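Local coordinates for probable aquaporin AqpM (Archaeoglobus fulgidus, PDB 3NE2), which probably forms a membrane channel through which water moves in either direction, driven by osmotic differences, at residues Ala11-Thr16 against Ile105-Ile110; Gly134-Phe139 against Ala202-Pro207. One frame throughout, in Å; residues are numbered along the deposited sequence.

Interaction 1 of 2, residues Ala11-Thr16 against Ile105-Ile110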
# COMPACT_ATOMS: atom_id res chain seq x y z
N ALA C 11 10.93 -18.42 19.44
CA ALA C 11 10.56 -17.16 18.80
C ALA C 11 10.78 -17.23 17.28
O ALA C 11 9.92 -16.73 16.52
CB ALA C 11 11.33 -16.00 19.39
N GLU C 12 11.89 -17.86 16.86
CA GLU C 12 12.18 -18.07 15.41
C GLU C 12 11.24 -19.04 14.71
O GLU C 12 10.98 -18.91 13.50
CB GLU C 12 13.61 -18.52 15.18
CG GLU C 12 14.62 -17.36 15.21
CD GLU C 12 14.42 -16.31 14.09
OE1 GLU C 12 14.04 -16.67 12.97
OE2 GLU C 12 14.67 -15.11 14.34
N VAL C 13 10.71 -20.01 15.46
CA VAL C 13 9.68 -20.93 14.93
C VAL C 13 8.38 -20.15 14.64
O VAL C 13 7.96 -20.05 13.49
CB VAL C 13 9.41 -22.10 15.92
CG1 VAL C 13 8.21 -22.92 15.48
CG2 VAL C 13 10.64 -22.97 16.06
N VAL C 14 7.81 -19.56 15.69
CA VAL C 14 6.56 -18.80 15.62
C VAL C 14 6.62 -17.67 14.60
O VAL C 14 5.58 -17.27 14.05
CB VAL C 14 6.19 -18.19 17.01
CG1 VAL C 14 4.95 -17.31 16.91
CG2 VAL C 14 6.00 -19.29 18.05
N GLY C 15 7.82 -17.14 14.35
CA GLY C 15 8.02 -16.11 13.32
C GLY C 15 8.01 -16.64 11.90
O GLY C 15 7.34 -16.05 11.03
N THR C 16 8.74 -17.73 11.65
CA THR C 16 8.82 -18.31 10.30
C THR C 16 7.53 -19.07 9.93
O THR C 16 7.18 -19.26 8.73
CB THR C 16 10.02 -19.23 10.21
OG1 THR C 16 11.08 -18.63 10.95
CG2 THR C 16 10.45 -19.43 8.76
N ILE C 105 18.50 -21.84 11.99
CA ILE C 105 18.03 -22.37 10.69
C ILE C 105 17.06 -23.54 10.88
O ILE C 105 16.07 -23.63 10.18
CB ILE C 105 19.24 -22.80 9.78
CG1 ILE C 105 20.04 -21.56 9.38
CG2 ILE C 105 18.75 -23.52 8.54
CD1 ILE C 105 21.19 -21.83 8.46
N VAL C 106 17.36 -24.41 11.84
CA VAL C 106 16.45 -25.49 12.22
C VAL C 106 15.11 -24.94 12.75
O VAL C 106 14.05 -25.44 12.36
CB VAL C 106 17.08 -26.42 13.29
CG1 VAL C 106 16.02 -27.29 13.95
CG2 VAL C 106 18.16 -27.27 12.65
N ALA C 107 15.18 -23.91 13.61
CA ALA C 107 13.97 -23.24 14.14
C ALA C 107 13.10 -22.69 13.00
O ALA C 107 11.86 -22.84 13.00
CB ALA C 107 14.35 -22.11 15.09
N GLN C 108 13.78 -22.09 12.03
CA GLN C 108 13.17 -21.55 10.82
C GLN C 108 12.48 -22.64 9.97
O GLN C 108 11.31 -22.47 9.57
CB GLN C 108 14.22 -20.78 10.00
CG GLN C 108 14.57 -19.40 10.60
CD GLN C 108 16.02 -18.97 10.42
OE1 GLN C 108 16.72 -19.46 9.55
NE2 GLN C 108 16.47 -18.05 11.26
N PHE C 109 13.21 -23.72 9.70
CA PHE C 109 12.70 -24.85 8.93
C PHE C 109 11.49 -25.52 9.60
O PHE C 109 10.47 -25.77 8.94
CB PHE C 109 13.79 -25.88 8.69
CG PHE C 109 14.62 -25.61 7.45
CD1 PHE C 109 14.70 -26.55 6.44
CD2 PHE C 109 15.31 -24.42 7.30
CE1 PHE C 109 15.47 -26.31 5.30
CE2 PHE C 109 16.08 -24.18 6.16
CZ PHE C 109 16.15 -25.11 5.17
N ILE C 110 11.61 -25.78 10.91
CA ILE C 110 10.48 -26.32 11.68
C ILE C 110 9.26 -25.40 11.63
O ILE C 110 8.13 -25.87 11.43
CB ILE C 110 10.84 -26.56 13.16
CG1 ILE C 110 11.79 -27.75 13.27
CG2 ILE C 110 9.58 -26.82 13.99
CD1 ILE C 110 12.28 -27.99 14.71

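Interaction 2 of 2, residues Gly134-Phe139 against Ala202-Pro207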
# COMPACT_ATOMS: atom_id res chain seq x y z
N GLY C 134 1.85 -22.57 -2.52
CA GLY C 134 2.65 -21.37 -2.84
C GLY C 134 4.15 -21.62 -2.93
O GLY C 134 4.96 -20.73 -2.63
N ALA C 135 4.52 -22.84 -3.34
CA ALA C 135 5.91 -23.23 -3.45
C ALA C 135 6.55 -22.45 -4.58
O ALA C 135 5.90 -22.18 -5.59
CB ALA C 135 6.01 -24.72 -3.71
N THR C 136 7.82 -22.09 -4.42
CA THR C 136 8.53 -21.35 -5.46
C THR C 136 9.16 -22.32 -6.47
O THR C 136 9.56 -23.43 -6.13
CB THR C 136 9.62 -20.43 -4.87
OG1 THR C 136 10.32 -21.12 -3.83
CG2 THR C 136 9.00 -19.19 -4.30
N ALA C 137 9.19 -21.91 -7.73
CA ALA C 137 9.89 -22.66 -8.76
C ALA C 137 9.95 -21.76 -9.97
O ALA C 137 9.15 -20.82 -10.07
CB ALA C 137 9.18 -23.97 -9.07
N PRO C 138 10.91 -22.02 -10.90
CA PRO C 138 11.11 -21.16 -12.07
C PRO C 138 9.86 -21.04 -12.91
O PRO C 138 9.00 -21.92 -12.85
CB PRO C 138 12.18 -21.90 -12.87
CG PRO C 138 12.89 -22.72 -11.88
CD PRO C 138 11.88 -23.13 -10.86
N PHE C 139 9.75 -19.96 -13.67
CA PHE C 139 8.56 -19.76 -14.50
C PHE C 139 8.84 -20.09 -15.95
O PHE C 139 10.00 -20.21 -16.34
CB PHE C 139 8.01 -18.34 -14.35
CG PHE C 139 7.11 -18.17 -13.15
CD1 PHE C 139 7.63 -18.31 -11.86
CD2 PHE C 139 5.76 -17.91 -13.31
CE1 PHE C 139 6.82 -18.18 -10.76
CE2 PHE C 139 4.94 -17.77 -12.21
CZ PHE C 139 5.47 -17.90 -10.93
N ALA C 202 14.04 -21.37 3.95
CA ALA C 202 12.99 -21.89 4.83
C ALA C 202 11.59 -21.67 4.23
O ALA C 202 10.71 -22.56 4.33
CB ALA C 202 13.07 -21.28 6.21
N ARG C 203 11.41 -20.53 3.57
CA ARG C 203 10.13 -20.18 2.93
C ARG C 203 9.82 -21.05 1.70
O ARG C 203 8.67 -21.29 1.39
CB ARG C 203 10.15 -18.70 2.56
CG ARG C 203 8.98 -18.21 1.73
CD ARG C 203 9.34 -18.16 0.24
NE ARG C 203 8.27 -17.59 -0.59
CZ ARG C 203 7.32 -18.29 -1.21
NH1 ARG C 203 7.24 -19.62 -1.12
NH2 ARG C 203 6.41 -17.64 -1.93
N THR C 204 10.86 -21.50 1.00
CA THR C 204 10.73 -22.47 -0.08
C THR C 204 10.52 -23.88 0.48
O THR C 204 9.63 -24.60 0.02
CB THR C 204 11.98 -22.46 -0.99
OG1 THR C 204 12.02 -21.24 -1.75
CG2 THR C 204 11.96 -23.65 -1.95
N PHE C 205 11.33 -24.24 1.47
CA PHE C 205 11.23 -25.54 2.12
C PHE C 205 9.81 -25.90 2.53
O PHE C 205 9.29 -26.96 2.11
CB PHE C 205 12.15 -25.60 3.35
CG PHE C 205 12.03 -26.87 4.15
CD1 PHE C 205 12.80 -28.00 3.83
CD2 PHE C 205 11.14 -26.95 5.23
CE1 PHE C 205 12.70 -29.18 4.57
CE2 PHE C 205 11.03 -28.14 5.98
CZ PHE C 205 11.81 -29.25 5.65
N GLY C 206 9.19 -25.04 3.34
CA GLY C 206 7.82 -25.28 3.86
C GLY C 206 6.83 -25.91 2.87
O GLY C 206 6.39 -27.07 3.03
N PRO C 207 6.45 -25.16 1.83
CA PRO C 207 5.66 -25.69 0.74
C PRO C 207 6.24 -26.98 0.18
O PRO C 207 5.52 -27.95 0.08
CB PRO C 207 5.71 -24.56 -0.29
CG PRO C 207 5.78 -23.33 0.55
CD PRO C 207 6.56 -23.69 1.78

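Interaction 1 of 2, residues Ala11-Thr16 against Ile105-Ile110
Glu12 and Gln108 extend side by side from neighbouring helices, pointing the same way, and join through a fairly long hydrogen bond from Gln108 NE2 to Glu12 OE1 (3.3 Å, 161° at the hydrogen). The oxygen lies close to the amide plane of Gln108, whereas the amide nitrogen comes in from above the carboxylate, whose plane is turned 79° from that of the amide. Beneath this polar pair, Glu12 CB rests on Ala107 CB at 3.7 Å. Val13 CG2 reaches Ala107 O at 3.3 Å and also flanks the alanine methyl. On the next turn, Thr16 places CG2 anti to its backbone N and against Gln108 O, while Thr16 OG1 bonds back to Glu12 O (2.6 Å), which also accepts from Thr16 N. In the aquaporin fold these are two membrane-spanning helices, 5-34 and 101-123, here 7.4 Å apart between segment axes and crossing at -38°. The strongest polar partner of Glu12 is Ile82 N, bonded to OE1, while OE2 accepts from His81 N and is hydrogen-bonded to Ser78 OG. Glu12 is thereby linked to the residues leading into the first NPA motif, and Gln108 NE2 adds a weak bond to Thr87 OG1 on helix 84-91.

Interaction 2 of 2, residues Gly134-Phe139 against Ala202-Pro207
The guanidinium of Arg203 has Thr136 CG2 over the centre of one face, 3.6 Å from Arg203 CZ, and Gly134 O at its edge, in plane. This arginine directly follows the second NPA motif on helix 201-213, the position that in the aquaporin family belongs to the aromatic/arginine selectivity filter; in this contact its guanidinium meets the extracellular loop between helices 126-129 and 144-167. Gly134 O receives Arg203 NH1 at 3.0 Å in a nearly straight bond (168° at the hydrogen), with the donor tilted moderately out of the carbonyl plane. Arg203 NH2 reaches Gly134 O at 3.5 Å in a weak bond. The in-plane bond and the methyl over one face limit how the guanidinium can turn against the loop.

Thr136 touches two consecutive helix residues, Arg203 with its methyl and Thr204 with its hydroxyl. Thr136 OG1 sits between the backbone N and the carbonyl carbon (chi1 42°) and meets Thr204 OG1 at 2.7 Å in a hydrogen bond, with CG2 turned to the arginine. The two threonine side chains cross at about a right angle. Thr204 OG1 is also hydrogen-bonded to Ser198 OG, its strongest polar partner, and the carbonyl of Thr136 accepts from Tyr208 OH. Further along the helix comes a kink at Pro207, whose N makes no bond to the preceding turn; the proline ring lies against Ala135, with Pro207 CB 3.4 Å from Ala135 CB.

From the N terminus, the chain leaves helix 5-34 and passes through helices 53-78 and 84-91, with the first NPA motif at the start of helix 84-91, before interaction 1 closes that loop of 88 residues on helix 101-123. Interaction 2 opens later, at residues 134-139 of the extracellular loop, and closes 62 residues on, at the helix that starts within the second NPA motif. The two are therefore in series, neither enclosing nor crossing the other. In space their centres are 16 Å apart, yet they touch: the rings of Phe109 and Phe205 meet with their planes at about 45°, and Ala202 CB packs against Thr16 CG2, Gln108 O and Phe109. Helix 201-213 thus joins the paired helices of interaction 1 to the extracellular loop.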